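Local coordinates for uncharacterized NTF2-like protein (Cytophaga hutchinsonii ATCC 33406, PDB 3F40) that is of unknown function but has the NTF2-like, SnoaL-like fold and packs against a second copy of itself in the crystal, at the interface of chains A and B. Sequence-based numbering; all coordinates share one arbitrary frame. Chains: chain A/B, uncharacterized NTF2-like protein.

Contact 1: the interface of chains A and B. Residues chain A 67-69, 72-74, 76, 89, 91; chain B 65, 67, 74, 76, 89.
The ring of B:Phe67 carries A:Cys74 on one face. The CB of that cysteine stands 3.9 Å from the ring atom CE1 of B:Phe67, displaced toward the rim. Around the ring edge, in its plane, lie the carbonyl carbon of A:Glu68, the backbone O of A:Asp72, and B:Cys74 O and B:Ile76 CG1 of its own chain. The ring of A:Phe67 takes B:Cys74 CB on a face in the same way, with A:Cys74 O and A:Ile76 CG1 at its edge. The two phenylalanines cross obliquely and touch at their stems, CB of A:Phe67 lying 3.4 Å from CB of B:Phe67. In both, CG is anti to the carbonyl carbon (chi1 -55°), and chi2 of 86° turns the ring crosswise to its stem. The far tip of the B:Phe67 ring meets two side chains: CZ lies 3.7 Å from A:Leu91 CD1 and 3.8 Å from A:Asp72 CB. A:Glu69 CB touches the ring at CD2. Beyond the ring, B:Lys65 runs extended and then bends at its last torsion (chi4 -71°). This brings the ammonium NZ of B:Lys65 2.8 Å from the carboxylate OD2 of A:Asp72, in a hydrogen-bonded salt bridge. The amine comes from above the carboxylate plane. On the opposite flank A:Ser89 OG and B:Ser89 OG share a hydrogen bond of 2.9 Å across the two-fold; either hydroxyl could be the donor. Both hydroxyls are anti to their backbone N, which points them at each other. The patch lies on strands 60-69, 72-81 and 84-95 of each chain, where the sheets of the two NTF2-like folds pack face to face.

Contact 2: the interface of chains A and B. Residues chain A 40-41, 106-109, 112; chain B 106-109.
B:Arg109 and B:Asp107 lead this contact between two NTF2-like chains, where the loop after strand 98-105 enters the 3-10 helix 109-112. The two residues form a side-on ion pair within chain B. B:Arg109 NE donates to B:Asp107 OD1 at 3.0 Å, nearly straight and on the syn lone pair. B:Arg109 NH2 donates to B:Asp107 OD2 at 2.8 Å, from above the carboxylate plane. OD1 also accepts the backbone N of B:Arg109, so two donors hold it and the carboxylate caps the start of the short helix. The arginine bends at chi3 (-63°) to fold back onto the acid. This holds the rotation of the flat guanidinium, and A:Pro108 CG sits over one face, 3.5 Å from NE of B:Arg109. B:Arg109 NH1 lies 3.5 Å from CZ of the A:Phe112 ring, whose plane is turned 32° from the guanidinium. A:Pro40 O lies at the guanidinium edge, in its plane, but no N-H is aimed at it, so the pair is not a hydrogen bond. B:Asp107 has CG anti to the backbone N (chi1 173°), and its OD1 touches A:Pro108 CD at 3.4 Å. An alanine here would remove the carboxylate and would probably leave the guanidinium less firmly oriented over A:Pro108 and the helix start without its cap. By symmetry A:Asp107 and A:Arg109 pair likewise beneath B:Pro108. The two arginine stems run antiparallel alongside each other, A:Arg109 CG lying 3.7 Å from B:Arg109 CG.

Contact 1: the interface of chains A and B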
ATOM      1  N   PHE A  67       0.473  -1.243  -9.555  1.00  9.84           N
ATOM      2  CA  PHE A  67       1.906  -1.255  -9.690  1.00 10.62           C
ATOM      3  C   PHE A  67       2.415  -2.674  -9.803  1.00 10.52           C
ATOM      4  O   PHE A  67       1.841  -3.591  -9.244  1.00  9.81           O
ATOM      5  CB  PHE A  67       2.619  -0.656  -8.456  1.00 11.42           C
ATOM      6  CG  PHE A  67       2.185   0.715  -8.102  1.00 10.49           C
ATOM      7  CD1 PHE A  67       1.097   0.942  -7.300  1.00 10.92           C
ATOM      8  CD2 PHE A  67       2.950   1.807  -8.504  1.00 12.06           C
ATOM      9  CE1 PHE A  67       0.734   2.225  -6.947  1.00 11.20           C
ATOM     10  CE2 PHE A  67       2.586   3.097  -8.152  1.00 12.41           C
ATOM     11  CZ  PHE A  67       1.462   3.297  -7.386  1.00 11.62           C
ATOM     12  N   GLU A  68       3.516  -2.857 -10.529  0.50 11.16           N
ATOM     13  CA  GLU A  68       4.213  -4.158 -10.570  0.50 11.60           C
ATOM     14  C   GLU A  68       5.716  -3.953 -10.486  0.50 10.54           C
ATOM     15  O   GLU A  68       6.276  -3.024 -11.066  0.50 13.54           O
ATOM     16  CB  GLU A  68       3.940  -5.006 -11.835  0.50 12.85           C
ATOM     17  CG  GLU A  68       4.497  -6.466 -11.696  0.50 13.12           C
ATOM     18  CD  GLU A  68       4.045  -7.420 -12.806  0.50 15.31           C
ATOM     19  OE1 GLU A  68       4.131  -7.060 -13.984  0.50 13.94           O
ATOM     20  OE2 GLU A  68       3.593  -8.543 -12.487  0.50 17.04           O
ATOM     21  N   GLU A  69       6.349  -4.854  -9.750  1.00 12.89           N
ATOM     22  CA  GLU A  69       7.814  -4.882  -9.628  1.00 15.62           C
ATOM     23  C   GLU A  69       8.172  -6.336  -9.371  1.00 16.66           C
ATOM     24  O   GLU A  69       7.866  -6.882  -8.336  1.00 16.86           O
ATOM     25  CB  GLU A  69       8.278  -3.968  -8.502  1.00 17.22           C
ATOM     26  CG  GLU A  69       9.776  -3.779  -8.395  1.00 22.48           C
ATOM     27  CD  GLU A  69      10.310  -3.117  -9.635  1.00 22.04           C
ATOM     28  OE1 GLU A  69       9.857  -1.997  -9.966  1.00 30.07           O
ATOM     29  OE2 GLU A  69      11.182  -3.721 -10.276  1.00 38.92           O
ATOM     30  N   ASP A  72       5.917  -9.059  -7.480  1.00 11.72           N
ATOM     31  CA  ASP A  72       4.906  -8.393  -6.667  1.00 10.64           C
ATOM     32  C   ASP A  72       4.084  -7.417  -7.476  1.00  9.56           C
ATOM     33  O   ASP A  72       4.571  -6.707  -8.332  1.00 10.61           O
ATOM     34  CB  ASP A  72       5.519  -7.623  -5.506  1.00 11.70           C
ATOM     35  CG  ASP A  72       6.338  -8.522  -4.599  1.00 13.61           C
ATOM     36  OD1 ASP A  72       5.735  -9.423  -4.012  1.00 17.75           O
ATOM     37  OD2 ASP A  72       7.558  -8.326  -4.464  1.00 18.20           O
ATOM     38  N   VAL A  73       2.808  -7.384  -7.121  1.00  9.13           N
ATOM     39  CA  VAL A  73       1.830  -6.431  -7.615  1.00  9.12           C
ATOM     40  C   VAL A  73       1.206  -5.722  -6.434  1.00  8.44           C
ATOM     41  O   VAL A  73       0.833  -6.351  -5.455  1.00  9.90           O
ATOM     42  CB  VAL A  73       0.734  -7.126  -8.494  1.00  9.87           C
ATOM     43  CG1 VAL A  73      -0.435  -6.163  -8.795  1.00 11.39           C
ATOM     44  CG2 VAL A  73       1.367  -7.674  -9.762  1.00 11.59           C
ATOM     45  N   CYS A  74       1.130  -4.400  -6.501  0.50  8.30           N
ATOM     46  CA  CYS A  74       0.445  -3.639  -5.461  0.50  8.02           C
ATOM     47  C   CYS A  74      -0.711  -2.839  -6.035  0.50  8.36           C
ATOM     48  O   CYS A  74      -0.536  -2.026  -6.938  0.50  8.90           O
ATOM     49  CB  CYS A  74       1.419  -2.717  -4.714  0.50  8.97           C
ATOM     50  SG  CYS A  74       0.760  -2.158  -3.117  0.50 10.71           S
ATOM     51  N   ILE A  76      -3.869  -0.160  -5.300  1.00  8.73           N
ATOM     52  CA  ILE A  76      -4.498   0.866  -4.513  1.00 10.00           C
ATOM     53  C   ILE A  76      -5.971   0.787  -4.876  1.00  9.75           C
ATOM     54  O   ILE A  76      -6.361   0.998  -6.019  1.00 10.59           O
ATOM     55  CB  ILE A  76      -3.948   2.261  -4.854  1.00 10.99           C
ATOM     56  CG1 ILE A  76      -2.437   2.328  -4.626  1.00 11.06           C
ATOM     57  CG2 ILE A  76      -4.645   3.355  -4.064  1.00 13.19           C
ATOM     58  CD1 ILE A  76      -1.985   2.045  -3.206  1.00 12.17           C
ATOM     59  N   SER A  89      -4.387  -0.593   0.467  1.00  8.06           N
ATOM     60  CA  SER A  89      -3.323  -0.997  -0.430  1.00  8.44           C
ATOM     61  C   SER A  89      -3.145  -2.508  -0.283  1.00  8.41           C
ATOM     62  O   SER A  89      -2.997  -2.978   0.814  1.00 10.03           O
ATOM     63  CB  SER A  89      -2.026  -0.266  -0.072  1.00  9.37           C
ATOM     64  OG  SER A  89      -0.974  -0.680  -0.913  1.00 10.07           O
ATOM     65  N   LEU A  91      -0.931  -5.880  -1.412  1.00  7.51           N
ATOM     66  CA  LEU A  91       0.336  -6.364  -1.941  1.00  8.09           C
ATOM     67  C   LEU A  91       0.220  -7.864  -2.215  1.00  7.87           C
ATOM     68  O   LEU A  91       0.058  -8.672  -1.303  1.00  7.83           O
ATOM     69  CB  LEU A  91       1.438  -6.102  -0.929  1.00  8.25           C
ATOM     70  CG  LEU A  91       2.817  -6.620  -1.269  1.00  9.73           C
ATOM     71  CD1 LEU A  91       3.407  -5.915  -2.488  1.00 11.05           C
ATOM     72  CD2 LEU A  91       3.728  -6.461  -0.038  1.00 12.38           C
TER
ATOM     73  N   LYS B  65      10.082  -2.753  -0.279  1.00 13.68           N
ATOM     74  CA  LYS B  65       9.734  -2.803  -1.710  1.00 14.02           C
ATOM     75  C   LYS B  65       9.388  -1.429  -2.183  1.00 12.82           C
ATOM     76  O   LYS B  65       8.861  -0.615  -1.426  1.00 12.09           O
ATOM     77  CB  LYS B  65       8.549  -3.733  -1.964  1.00 16.20           C
ATOM     78  CG  LYS B  65       8.794  -5.155  -1.559  1.00 19.10           C
ATOM     79  CD  LYS B  65       7.543  -5.988  -1.696  1.00 22.01           C
ATOM     80  CE  LYS B  65       7.716  -7.407  -1.117  1.00 24.02           C
ATOM     81  NZ  LYS B  65       8.597  -8.304  -1.901  1.00 24.23           N
ATOM     82  N   PHE B  67       7.746   0.515  -5.727  1.00  9.84           N
ATOM     83  CA  PHE B  67       7.068   0.460  -6.995  1.00 10.62           C
ATOM     84  C   PHE B  67       6.937   1.846  -7.586  1.00 10.52           C
ATOM     85  O   PHE B  67       6.825   2.824  -6.869  1.00  9.81           O
ATOM     86  CB  PHE B  67       5.623  -0.074  -6.868  1.00 11.42           C
ATOM     87  CG  PHE B  67       5.513  -1.397  -6.211  1.00 10.49           C
ATOM     88  CD1 PHE B  67       5.437  -1.521  -4.848  1.00 10.92           C
ATOM     89  CD2 PHE B  67       5.382  -2.544  -6.988  1.00 12.06           C
ATOM     90  CE1 PHE B  67       5.292  -2.759  -4.258  1.00 11.20           C
ATOM     91  CE2 PHE B  67       5.238  -3.790  -6.397  1.00 12.41           C
ATOM     92  CZ  PHE B  67       5.214  -3.888  -5.026  1.00 11.62           C
ATOM     93  N   CYS B  74       4.965   3.860  -4.832  0.50  8.30           N
ATOM     94  CA  CYS B  74       4.447   3.206  -3.634  0.50  8.02           C
ATOM     95  C   CYS B  74       5.531   2.412  -2.928  0.50  8.36           C
ATOM     96  O   CYS B  74       6.154   1.528  -3.509  0.50  8.90           O
ATOM     97  CB  CYS B  74       3.251   2.304  -3.969  0.50  8.97           C
ATOM     98  SG  CYS B  74       2.262   1.890  -2.502  0.50 10.71           S
ATOM     99  N   ILE B  76       6.557  -0.078   0.303  1.00  8.73           N
ATOM    100  CA  ILE B  76       6.208  -1.017   1.335  1.00 10.00           C
ATOM    101  C   ILE B  76       7.326  -0.907   2.356  1.00  9.75           C
ATOM    102  O   ILE B  76       8.485  -1.186   2.070  1.00 10.59           O
ATOM    103  CB  ILE B  76       6.132  -2.454   0.792  1.00 10.99           C
ATOM    104  CG1 ILE B  76       5.106  -2.565  -0.336  1.00 11.06           C
ATOM    105  CG2 ILE B  76       5.816  -3.459   1.887  1.00 13.19           C
ATOM    106  CD1 ILE B  76       3.685  -2.196   0.045  1.00 12.17           C
ATOM    107  N   SER B  89       2.057   0.800   3.866  1.00  8.06           N
ATOM    108  CA  SER B  89       2.232   1.094   2.458  1.00  8.44           C
ATOM    109  C   SER B  89       2.071   2.603   2.279  1.00  8.41           C
ATOM    110  O   SER B  89       1.095   3.147   2.723  1.00 10.03           O
ATOM    111  CB  SER B  89       1.189   0.340   1.628  1.00  9.37           C
ATOM    112  OG  SER B  89       1.326   0.649   0.260  1.00 10.07           O
TER

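Contact 2: the interface of chains A and B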
ATOM      1  N   PRO A  40      -5.184  -6.389   8.588  1.00 10.82           N
ATOM      2  CA  PRO A  40      -5.248  -5.790   9.928  1.00 12.79           C
ATOM      3  C   PRO A  40      -5.935  -6.662  10.974  1.00 13.13           C
ATOM      4  O   PRO A  40      -5.648  -6.582  12.195  1.00 15.06           O
ATOM      5  CB  PRO A  40      -6.097  -4.551   9.703  1.00 14.08           C
ATOM      6  CG  PRO A  40      -6.018  -4.240   8.298  1.00 13.12           C
ATOM      7  CD  PRO A  40      -5.678  -5.491   7.536  1.00 10.90           C
HETATM    8  N   MSE A  41      -6.859  -7.472  10.519  1.00 12.57           N
HETATM    9  CA  MSE A  41      -7.695  -8.274  11.419  1.00 13.54           C
HETATM   10  C   MSE A  41      -7.332  -9.750  11.451  1.00 14.66           C
HETATM   11  O   MSE A  41      -8.054 -10.592  11.997  1.00 15.91           O
HETATM   12  CB  MSE A  41      -9.142  -8.073  11.039  1.00 13.85           C
HETATM   13  CG  MSE A  41      -9.622  -6.642  11.339  1.00 14.60           C
HETATM   14 SE   MSE A  41     -11.345  -6.209  10.661  0.75 18.00          SE
HETATM   15  CE  MSE A  41     -10.956  -6.206   8.783  1.00 16.50           C
ATOM     16  N   PHE A 106      -4.688  -1.232   5.693  1.00  8.70           N
ATOM     17  CA  PHE A 106      -5.724  -0.247   5.902  1.00  8.83           C
ATOM     18  C   PHE A 106      -6.012  -0.066   7.374  1.00 10.01           C
ATOM     19  O   PHE A 106      -5.610  -0.888   8.192  1.00  9.27           O
ATOM     20  CB  PHE A 106      -7.033  -0.575   5.149  1.00 10.09           C
ATOM     21  CG  PHE A 106      -7.724  -1.863   5.557  1.00  9.74           C
ATOM     22  CD1 PHE A 106      -7.454  -3.028   4.889  1.00 11.02           C
ATOM     23  CD2 PHE A 106      -8.725  -1.859   6.528  1.00 10.45           C
ATOM     24  CE1 PHE A 106      -8.108  -4.194   5.206  1.00 10.81           C
ATOM     25  CE2 PHE A 106      -9.356  -3.044   6.852  1.00 12.18           C
ATOM     26  CZ  PHE A 106      -9.054  -4.195   6.178  1.00 11.89           C
ATOM     27  N   ASP A 107      -6.712   1.020   7.677  1.00  9.94           N
ATOM     28  CA  ASP A 107      -7.162   1.304   9.043  1.00 10.51           C
ATOM     29  C   ASP A 107      -8.538   0.653   9.238  1.00 10.88           C
ATOM     30  O   ASP A 107      -9.519   1.074   8.618  1.00 11.99           O
ATOM     31  CB  ASP A 107      -7.249   2.813   9.253  1.00 12.11           C
ATOM     32  CG  ASP A 107      -7.854   3.205  10.581  1.00 13.91           C
ATOM     33  OD1 ASP A 107      -8.117   2.335  11.430  1.00 12.34           O
ATOM     34  OD2 ASP A 107      -8.066   4.446  10.732  1.00 14.73           O
ATOM     35  N   PRO A 108      -8.638  -0.418  10.039  1.00 10.85           N
ATOM     36  CA  PRO A 108      -9.912  -1.108  10.141  1.00 11.41           C
ATOM     37  C   PRO A 108     -10.869  -0.525  11.163  1.00 11.83           C
ATOM     38  O   PRO A 108     -11.983  -1.028  11.307  1.00 13.14           O
ATOM     39  CB  PRO A 108      -9.481  -2.485  10.629  1.00 11.44           C
ATOM     40  CG  PRO A 108      -8.330  -2.141  11.582  1.00 10.85           C
ATOM     41  CD  PRO A 108      -7.597  -1.031  10.863  1.00 10.67           C
ATOM     42  N   ARG A 109     -10.492   0.555  11.836  1.00 12.03           N
ATOM     43  CA  ARG A 109     -11.328   1.052  12.938  1.00 12.75           C
ATOM     44  C   ARG A 109     -12.786   1.364  12.543  1.00 13.91           C
ATOM     45  O   ARG A 109     -13.702   1.079  13.321  1.00 15.22           O
ATOM     46  CB  ARG A 109     -10.668   2.231  13.654  1.00 12.52           C
ATOM     47  CG  ARG A 109      -9.446   1.858  14.447  1.00 12.10           C
ATOM     48  CD  ARG A 109      -8.760   3.064  15.036  1.00 12.73           C
ATOM     49  NE  ARG A 109      -8.290   3.938  13.968  1.00 12.37           N
ATOM     50  CZ  ARG A 109      -7.912   5.208  14.118  1.00 11.76           C
ATOM     51  NH1 ARG A 109      -7.954   5.777  15.296  1.00 13.92           N
ATOM     52  NH2 ARG A 109      -7.535   5.902  13.056  1.00 12.72           N
ATOM     53  N   PHE A 112     -15.542  -1.285  13.194  1.00 19.30           N
ATOM     54  CA  PHE A 112     -15.933  -1.700  14.567  1.00 20.61           C
ATOM     55  C   PHE A 112     -16.997  -0.796  15.152  1.00 23.95           C
ATOM     56  O   PHE A 112     -17.536  -1.056  16.245  1.00 25.75           O
ATOM     57  CB  PHE A 112     -14.722  -1.733  15.481  1.00 20.25           C
ATOM     58  CG  PHE A 112     -13.727  -2.803  15.125  1.00 16.41           C
ATOM     59  CD1 PHE A 112     -13.821  -4.081  15.653  1.00 16.66           C
ATOM     60  CD2 PHE A 112     -12.691  -2.530  14.245  1.00 16.23           C
ATOM     61  CE1 PHE A 112     -12.896  -5.023  15.353  1.00 16.73           C
ATOM     62  CE2 PHE A 112     -11.777  -3.499  13.906  1.00 15.11           C
ATOM     63  CZ  PHE A 112     -11.880  -4.741  14.461  1.00 15.42           C
TER
ATOM     64  N   PHE B 106      -2.104   1.833   6.937  1.00  8.70           N
ATOM     65  CA  PHE B 106      -1.746   0.909   7.987  1.00  8.83           C
ATOM     66  C   PHE B 106      -2.819   0.848   9.047  1.00 10.01           C
ATOM     67  O   PHE B 106      -3.691   1.711   9.100  1.00  9.27           O
ATOM     68  CB  PHE B 106      -0.383   1.232   8.640  1.00 10.09           C
ATOM     69  CG  PHE B 106      -0.290   2.573   9.344  1.00  9.74           C
ATOM     70  CD1 PHE B 106       0.164   3.674   8.666  1.00 11.02           C
ATOM     71  CD2 PHE B 106      -0.546   2.680  10.710  1.00 10.45           C
ATOM     72  CE1 PHE B 106       0.307   4.884   9.299  1.00 10.81           C
ATOM     73  CE2 PHE B 106      -0.420   3.909  11.326  1.00 12.18           C
ATOM     74  CZ  PHE B 106       0.020   4.995  10.620  1.00 11.89           C
ATOM     75  N   ASP B 107      -2.729  -0.184   9.877  1.00  9.94           N
ATOM     76  CA  ASP B 107      -3.629  -0.349  11.022  1.00 10.51           C
ATOM     77  C   ASP B 107      -3.007   0.370  12.227  1.00 10.88           C
ATOM     78  O   ASP B 107      -1.965  -0.057  12.734  1.00 11.99           O
ATOM     79  CB  ASP B 107      -3.816  -1.833  11.320  1.00 12.11           C
ATOM     80  CG  ASP B 107      -4.604  -2.102  12.582  1.00 13.91           C
ATOM     81  OD1 ASP B 107      -5.131  -1.161  13.203  1.00 12.34           O
ATOM     82  OD2 ASP B 107      -4.662  -3.319  12.933  1.00 14.73           O
ATOM     83  N   PRO B 108      -3.576   1.500  12.670  1.00 10.85           N
ATOM     84  CA  PRO B 108      -2.930   2.245  13.737  1.00 11.41           C
ATOM     85  C   PRO B 108      -3.276   1.778  15.137  1.00 11.83           C
ATOM     86  O   PRO B 108      -2.760   2.334  16.107  1.00 13.14           O
ATOM     87  CB  PRO B 108      -3.519   3.636  13.543  1.00 11.44           C
ATOM     88  CG  PRO B 108      -4.963   3.318  13.133  1.00 10.85           C
ATOM     89  CD  PRO B 108      -4.813   2.130  12.210  1.00 10.67           C
ATOM     90  N   ARG B 109      -4.087   0.736  15.272  1.00 12.03           N
ATOM     91  CA  ARG B 109      -4.563   0.355  16.610  1.00 12.75           C
ATOM     92  C   ARG B 109      -3.441   0.073  17.630  1.00 13.91           C
ATOM     93  O   ARG B 109      -3.573   0.451  18.799  1.00 15.22           O
ATOM     94  CB  ARG B 109      -5.571  -0.792  16.540  1.00 12.52           C
ATOM     95  CG  ARG B 109      -6.891  -0.411  15.930  1.00 12.10           C
ATOM     96  CD  ARG B 109      -7.808  -1.597  15.770  1.00 12.73           C
ATOM     97  NE  ARG B 109      -7.213  -2.565  14.857  1.00 12.37           N
ATOM     98  CZ  ARG B 109      -7.597  -3.834  14.718  1.00 11.76           C
ATOM     99  NH1 ARG B 109      -8.577  -4.313  15.442  1.00 13.92           N
ATOM    100  NH2 ARG B 109      -6.948  -4.619  13.873  1.00 12.72           N
TER

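Contact 1 and contact 2 belong to the same two-fold interface, with their C-alpha centres about 19 Å apart. They share no residue. Contact 1 uses strands 60-69, 72-81 and 84-95, whereas contact 2 uses the C-terminal loop and 3-10 helix 109-112, with the loop between strands 35-39 and 42-45. The chain links them through strand 98-105, which leads into the loop of contact 2. The sheet packing is thus extended by the C-terminal segments, which meet at one end of the interface. Two separate patches would fix the chains' relative orientation and are consistent with a dimer, though the structure alone does not show one in solution.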